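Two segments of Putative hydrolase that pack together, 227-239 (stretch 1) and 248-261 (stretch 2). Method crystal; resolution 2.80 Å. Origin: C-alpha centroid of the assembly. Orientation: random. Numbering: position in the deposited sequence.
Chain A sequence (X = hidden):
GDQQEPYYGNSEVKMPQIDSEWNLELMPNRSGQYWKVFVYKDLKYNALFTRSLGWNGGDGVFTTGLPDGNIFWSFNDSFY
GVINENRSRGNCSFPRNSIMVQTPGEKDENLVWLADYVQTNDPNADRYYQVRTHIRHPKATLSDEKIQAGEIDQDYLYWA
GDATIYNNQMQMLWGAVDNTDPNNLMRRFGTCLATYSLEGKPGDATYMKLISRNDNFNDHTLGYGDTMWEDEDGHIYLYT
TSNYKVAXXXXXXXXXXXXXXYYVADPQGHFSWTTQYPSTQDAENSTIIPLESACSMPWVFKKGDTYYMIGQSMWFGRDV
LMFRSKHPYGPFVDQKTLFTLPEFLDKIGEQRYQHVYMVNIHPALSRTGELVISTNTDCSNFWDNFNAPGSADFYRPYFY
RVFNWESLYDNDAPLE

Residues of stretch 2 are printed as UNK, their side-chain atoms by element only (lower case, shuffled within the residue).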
# COMPACT_ATOMS: atom_id res chain seq x y z
N THR A 227 7.75 -1.31 -1.98
CA THR A 227 7.83 0.07 -1.53
C THR A 227 9.07 0.64 -2.23
O THR A 227 9.94 -0.12 -2.67
CB THR A 227 7.87 0.21 -0.01
OG1 THR A 227 9.14 -0.20 0.47
CG2 THR A 227 6.75 -0.55 0.67
N MSE A 228 9.13 1.97 -2.35
CA MSE A 228 10.21 2.66 -3.03
C MSE A 228 10.59 3.95 -2.37
O MSE A 228 9.85 4.48 -1.54
CB MSE A 228 9.76 2.98 -4.45
CG MSE A 228 10.20 1.99 -5.45
SE MSE A 228 9.25 2.11 -7.14
CE MSE A 228 8.81 3.79 -7.17
N TRP A 229 11.74 4.50 -2.79
CA TRP A 229 12.19 5.81 -2.36
C TRP A 229 13.04 6.44 -3.48
O TRP A 229 14.14 5.97 -3.74
CB TRP A 229 12.97 5.76 -1.04
CG TRP A 229 13.62 7.07 -0.74
CD1 TRP A 229 14.95 7.36 -0.86
CD2 TRP A 229 12.95 8.33 -0.58
NE1 TRP A 229 15.15 8.72 -0.71
CE2 TRP A 229 13.94 9.33 -0.50
CE3 TRP A 229 11.61 8.70 -0.44
CZ2 TRP A 229 13.64 10.66 -0.26
CZ3 TRP A 229 11.31 10.03 -0.20
CH2 TRP A 229 12.31 11.00 -0.15
N GLU A 230 12.52 7.49 -4.14
CA GLU A 230 13.26 8.20 -5.18
C GLU A 230 14.16 9.21 -4.46
O GLU A 230 13.66 10.19 -3.90
CB GLU A 230 12.28 8.86 -6.17
CG GLU A 230 12.94 9.45 -7.42
CD GLU A 230 12.08 9.47 -8.66
OE1 GLU A 230 10.84 9.65 -8.53
OE2 GLU A 230 12.63 9.31 -9.78
N ASP A 231 15.48 8.93 -4.40
CA ASP A 231 16.46 9.76 -3.66
C ASP A 231 17.09 10.86 -4.52
O ASP A 231 17.16 10.74 -5.74
CB ASP A 231 17.57 8.85 -3.11
CG ASP A 231 18.44 9.51 -2.06
OD1 ASP A 231 18.01 9.60 -0.91
OD2 ASP A 231 19.52 10.02 -2.42
N GLU A 232 17.61 11.91 -3.85
CA GLU A 232 18.34 13.02 -4.48
C GLU A 232 19.52 12.55 -5.33
O GLU A 232 19.90 13.26 -6.27
CB GLU A 232 18.91 13.98 -3.40
CG GLU A 232 17.92 14.84 -2.64
CD GLU A 232 18.59 15.69 -1.58
OE1 GLU A 232 19.53 16.45 -1.92
OE2 GLU A 232 18.19 15.59 -0.39
N ASP A 233 20.14 11.38 -4.99
CA ASP A 233 21.31 10.86 -5.71
C ASP A 233 21.01 10.14 -7.06
O ASP A 233 21.89 9.44 -7.58
CB ASP A 233 22.16 9.94 -4.79
CG ASP A 233 21.54 8.64 -4.32
OD1 ASP A 233 20.57 8.17 -4.96
OD2 ASP A 233 22.01 8.10 -3.30
N GLY A 234 19.81 10.32 -7.63
CA GLY A 234 19.46 9.74 -8.92
C GLY A 234 19.11 8.27 -8.96
O GLY A 234 18.95 7.73 -10.05
N HIS A 235 18.98 7.59 -7.80
CA HIS A 235 18.59 6.18 -7.74
C HIS A 235 17.24 6.04 -7.09
O HIS A 235 16.95 6.76 -6.12
CB HIS A 235 19.58 5.35 -6.91
CG HIS A 235 21.01 5.41 -7.35
ND1 HIS A 235 21.40 4.92 -8.57
CD2 HIS A 235 22.11 5.77 -6.66
CE1 HIS A 235 22.71 5.07 -8.62
NE2 HIS A 235 23.18 5.58 -7.48
N ILE A 236 16.43 5.08 -7.57
CA ILE A 236 15.17 4.74 -6.95
C ILE A 236 15.48 3.57 -6.07
O ILE A 236 15.90 2.55 -6.58
CB ILE A 236 14.05 4.40 -7.97
CG1 ILE A 236 13.80 5.55 -8.92
CG2 ILE A 236 12.77 4.03 -7.24
CD1 ILE A 236 13.19 5.10 -10.23
N TYR A 237 15.32 3.71 -4.76
CA TYR A 237 15.59 2.61 -3.84
C TYR A 237 14.35 1.73 -3.80
O TYR A 237 13.24 2.25 -3.80
CB TYR A 237 16.01 3.12 -2.46
CG TYR A 237 17.42 3.66 -2.52
CD1 TYR A 237 17.68 4.94 -2.99
CD2 TYR A 237 18.51 2.82 -2.29
CE1 TYR A 237 18.98 5.39 -3.18
CE2 TYR A 237 19.81 3.27 -2.46
CZ TYR A 237 20.05 4.55 -2.92
OH TYR A 237 21.34 5.01 -3.05
N LEU A 238 14.56 0.40 -3.90
CA LEU A 238 13.53 -0.63 -3.97
C LEU A 238 13.69 -1.55 -2.76
O LEU A 238 14.76 -2.15 -2.62
CB LEU A 238 13.71 -1.42 -5.28
CG LEU A 238 14.02 -0.62 -6.53
CD1 LEU A 238 14.79 -1.46 -7.51
CD2 LEU A 238 12.77 -0.07 -7.13
N TYR A 239 12.69 -1.65 -1.88
CA TYR A 239 12.79 -2.47 -0.67
C TYR A 239 11.92 -3.71 -0.75
O TYR A 239 10.98 -3.79 -1.54
CB TYR A 239 12.36 -1.68 0.58
CG TYR A 239 13.09 -0.38 0.74
CD1 TYR A 239 12.68 0.76 0.05
CD2 TYR A 239 14.24 -0.29 1.50
CE1 TYR A 239 13.41 1.95 0.11
CE2 TYR A 239 14.97 0.89 1.59
CZ TYR A 239 14.55 2.02 0.89
OH TYR A 239 15.25 3.20 0.93
N UNK A 248 17.38 -4.27 0.49
CA UNK A 248 17.23 -3.15 -0.44
C UNK A 248 18.01 -3.36 -1.76
O UNK A 248 19.08 -3.99 -1.78
c UNK A 248 17.66 -1.82 0.25
c UNK A 248 17.32 -0.60 -0.61
c UNK A 248 19.14 -1.83 0.62
N UNK A 249 17.44 -2.83 -2.85
CA UNK A 249 18.02 -2.80 -4.20
C UNK A 249 17.83 -1.39 -4.73
O UNK A 249 17.13 -0.61 -4.08
c UNK A 249 17.33 -3.81 -5.10
N UNK A 250 18.43 -1.04 -5.87
CA UNK A 250 18.23 0.31 -6.42
C UNK A 250 18.43 0.33 -7.93
O UNK A 250 19.18 -0.47 -8.48
n UNK A 250 22.87 2.25 -5.78
c UNK A 250 23.87 2.80 -5.09
c UNK A 250 21.45 2.32 -5.39
c UNK A 250 19.14 1.36 -5.72
n UNK A 250 23.64 3.49 -3.98
c UNK A 250 20.57 1.45 -6.26
n UNK A 250 25.13 2.67 -5.52
N UNK A 251 17.80 1.31 -8.59
CA UNK A 251 17.88 1.51 -10.03
C UNK A 251 19.08 2.39 -10.35
O UNK A 251 19.45 3.24 -9.54
c UNK A 251 16.58 2.14 -10.53
c UNK A 251 15.36 1.32 -10.15
o UNK A 251 16.47 3.47 -10.00
N UNK A 252 19.69 2.20 -11.52
CA UNK A 252 20.85 2.99 -11.92
C UNK A 252 20.50 4.48 -12.11
O UNK A 252 21.27 5.35 -11.70
c UNK A 252 21.45 2.44 -13.19
N UNK A 253 19.35 4.76 -12.74
CA UNK A 253 18.87 6.12 -13.01
C UNK A 253 17.42 6.24 -12.48
O UNK A 253 16.93 5.32 -11.81
o UNK A 253 17.88 5.78 -15.20
c UNK A 253 20.29 5.94 -15.13
c UNK A 253 18.97 6.41 -14.52
N UNK A 254 16.73 7.37 -12.79
CA UNK A 254 15.34 7.56 -12.36
C UNK A 254 14.35 6.73 -13.22
O UNK A 254 13.16 6.73 -12.92
c UNK A 254 16.43 12.10 -9.14
c UNK A 254 15.22 11.23 -11.14
n UNK A 254 17.35 12.92 -8.63
n UNK A 254 16.20 12.08 -10.45
c UNK A 254 14.95 9.04 -12.35
c UNK A 254 15.70 9.81 -11.28
n UNK A 254 15.74 11.31 -8.32
N UNK A 255 14.84 6.02 -14.28
CA UNK A 255 14.02 5.11 -15.08
C UNK A 255 13.87 3.82 -14.26
O UNK A 255 14.88 3.18 -13.93
o UNK A 255 12.80 3.46 -17.06
c UNK A 255 14.67 4.82 -16.46
o UNK A 255 14.11 4.15 -18.69
c UNK A 255 13.78 4.10 -17.48
N UNK A 256 12.65 3.43 -13.90
CA UNK A 256 12.42 2.20 -13.15
C UNK A 256 12.97 0.97 -13.93
O UNK A 256 13.44 0.02 -13.31
c UNK A 256 11.30 1.01 -10.58
c UNK A 256 10.91 2.05 -12.84
c UNK A 256 9.02 1.17 -11.50
c UNK A 256 10.47 0.97 -11.85
N UNK A 257 12.97 1.05 -15.27
CA UNK A 257 13.50 -0.01 -16.13
C UNK A 257 15.03 -0.08 -16.23
O UNK A 257 15.53 -0.94 -16.96
N UNK A 258 15.79 0.81 -15.52
CA UNK A 258 17.27 0.81 -15.49
C UNK A 258 17.80 -0.47 -14.94
O UNK A 258 17.05 -1.24 -14.35
c UNK A 258 17.79 1.92 -14.59
o UNK A 258 17.19 3.17 -14.81
N UNK A 259 19.13 -0.67 -15.01
CA UNK A 259 19.76 -1.85 -14.42
C UNK A 259 19.64 -1.79 -12.91
O UNK A 259 19.87 -0.73 -12.30
o UNK A 259 24.08 -3.13 -15.30
c UNK A 259 23.03 -3.72 -15.06
c UNK A 259 21.98 -3.12 -14.16
c UNK A 259 21.24 -1.96 -14.84
n UNK A 259 22.76 -4.92 -15.60
N UNK A 260 19.23 -2.90 -12.30
CA UNK A 260 19.09 -3.00 -10.85
C UNK A 260 20.36 -3.53 -10.25
O UNK A 260 21.04 -4.36 -10.87
c UNK A 260 15.02 -4.89 -9.25
n UNK A 260 14.87 -2.02 -11.36
c UNK A 260 16.22 -2.26 -11.44
c UNK A 260 13.71 -5.06 -8.87
c UNK A 260 12.98 -3.14 -10.14
c UNK A 260 15.34 -3.81 -10.10
c UNK A 260 17.92 -3.91 -10.47
c UNK A 260 14.30 -2.96 -10.54
c UNK A 260 16.56 -3.32 -10.65
c UNK A 260 12.70 -4.22 -9.34
N UNK A 261 20.70 -3.05 -9.05
CA UNK A 261 21.83 -3.56 -8.27
C UNK A 261 21.34 -3.73 -6.85
O UNK A 261 20.52 -2.94 -6.38
c UNK A 261 22.90 -1.23 -8.17
c UNK A 261 23.09 -2.71 -8.38
c UNK A 261 24.21 -0.45 -8.15
o UNK A 261 25.25 -1.01 -8.58
o UNK A 261 24.19 0.72 -7.70

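Strand 236-239 runs antiparallel to the strand that opens stretch 2. Position 248 carries three carbons, one bearing the other two, and lies on the same sheet face as the rings of Tyr237 and Tyr239; this beta-branched, wholly carbon side chain is Val248, whose CG2 lies 3.5 Å from Tyr239 CE2. Position 249 has a single carbon, CB, 4.2 Å from Leu238 CD1, and is Ala249. Its N and O each form a 2.8 Å hydrogen bond, to Leu238 O and from Leu238 N.

At 250, three carbons and a nitrogen lead to a carbon bearing two more nitrogens, and this planar end group lies flat on the His235 ring, with centres 4.1 Å apart; the residue is Arg250. Its NH1 donates to Tyr237 OH at 2.9 Å. Its CB covers a face of the Tyr237 ring. Position 251 has one carbon carrying an oxygen and a carbon, and the oxygen accepts a hydrogen bond from Ile236 N; it is Thr251, with OG1 to Ile236 N at 2.9 Å.

Position 252 has one carbon, its CA-to-CB bond pointing away from stretch 1: Ala252. At 253 a carbon again bears an oxygen and a carbon. Valine would have the same shape, but the oxygen makes it Thr253, which touches Gly234 through its backbone. Position 254 repeats the atom pattern of 250, with a terminal nitrogen close to Asp231 O, and is Arg254; NH1 donates to Asp231 O at 3.0 Å and forms a long salt bridge with Glu230 OE2 at 4.0 Å.

Position 255, two carbons with two oxygens on the second, is Asp255, its CA-to-CB bond pointing away from stretch 1. Four carbons forked at the second, with a terminal carbon against Leu238 CD2, identify 256 as Leu256, whose CD1 is 3.9 Å from Leu238 CD2. Position 257 has no side-chain atoms and is Gly257. One carbon and one oxygen make 258 Ser258, which closes the type I turn from Asp255. Three carbons, the third carrying an oxygen and a nitrogen, fit 259 as Gln259, out of reach of stretch 1.

At 260, fused five- and six-membered rings with one nitrogen present a face to Leu238 CD1; this is Trp260, with CE2 3.4 Å from Leu238 CD1. At 261, three carbons, the third carrying two oxygens, give Glu261, whose OE2 forms a salt bridge with Arg250 NE at 2.8 Å.

The contact joins backbone pairing to distinct side-chain clusters. Leu238 meets Ala249, Leu256 and Trp260 on one face, while Arg250 lies against His235 and Tyr237 on the other, held also by Glu261. Beyond the strands, Arg254 reaches back to the turn beginning at Asp231.

Stretch 2 248-261: VARTATRDLGSQWE
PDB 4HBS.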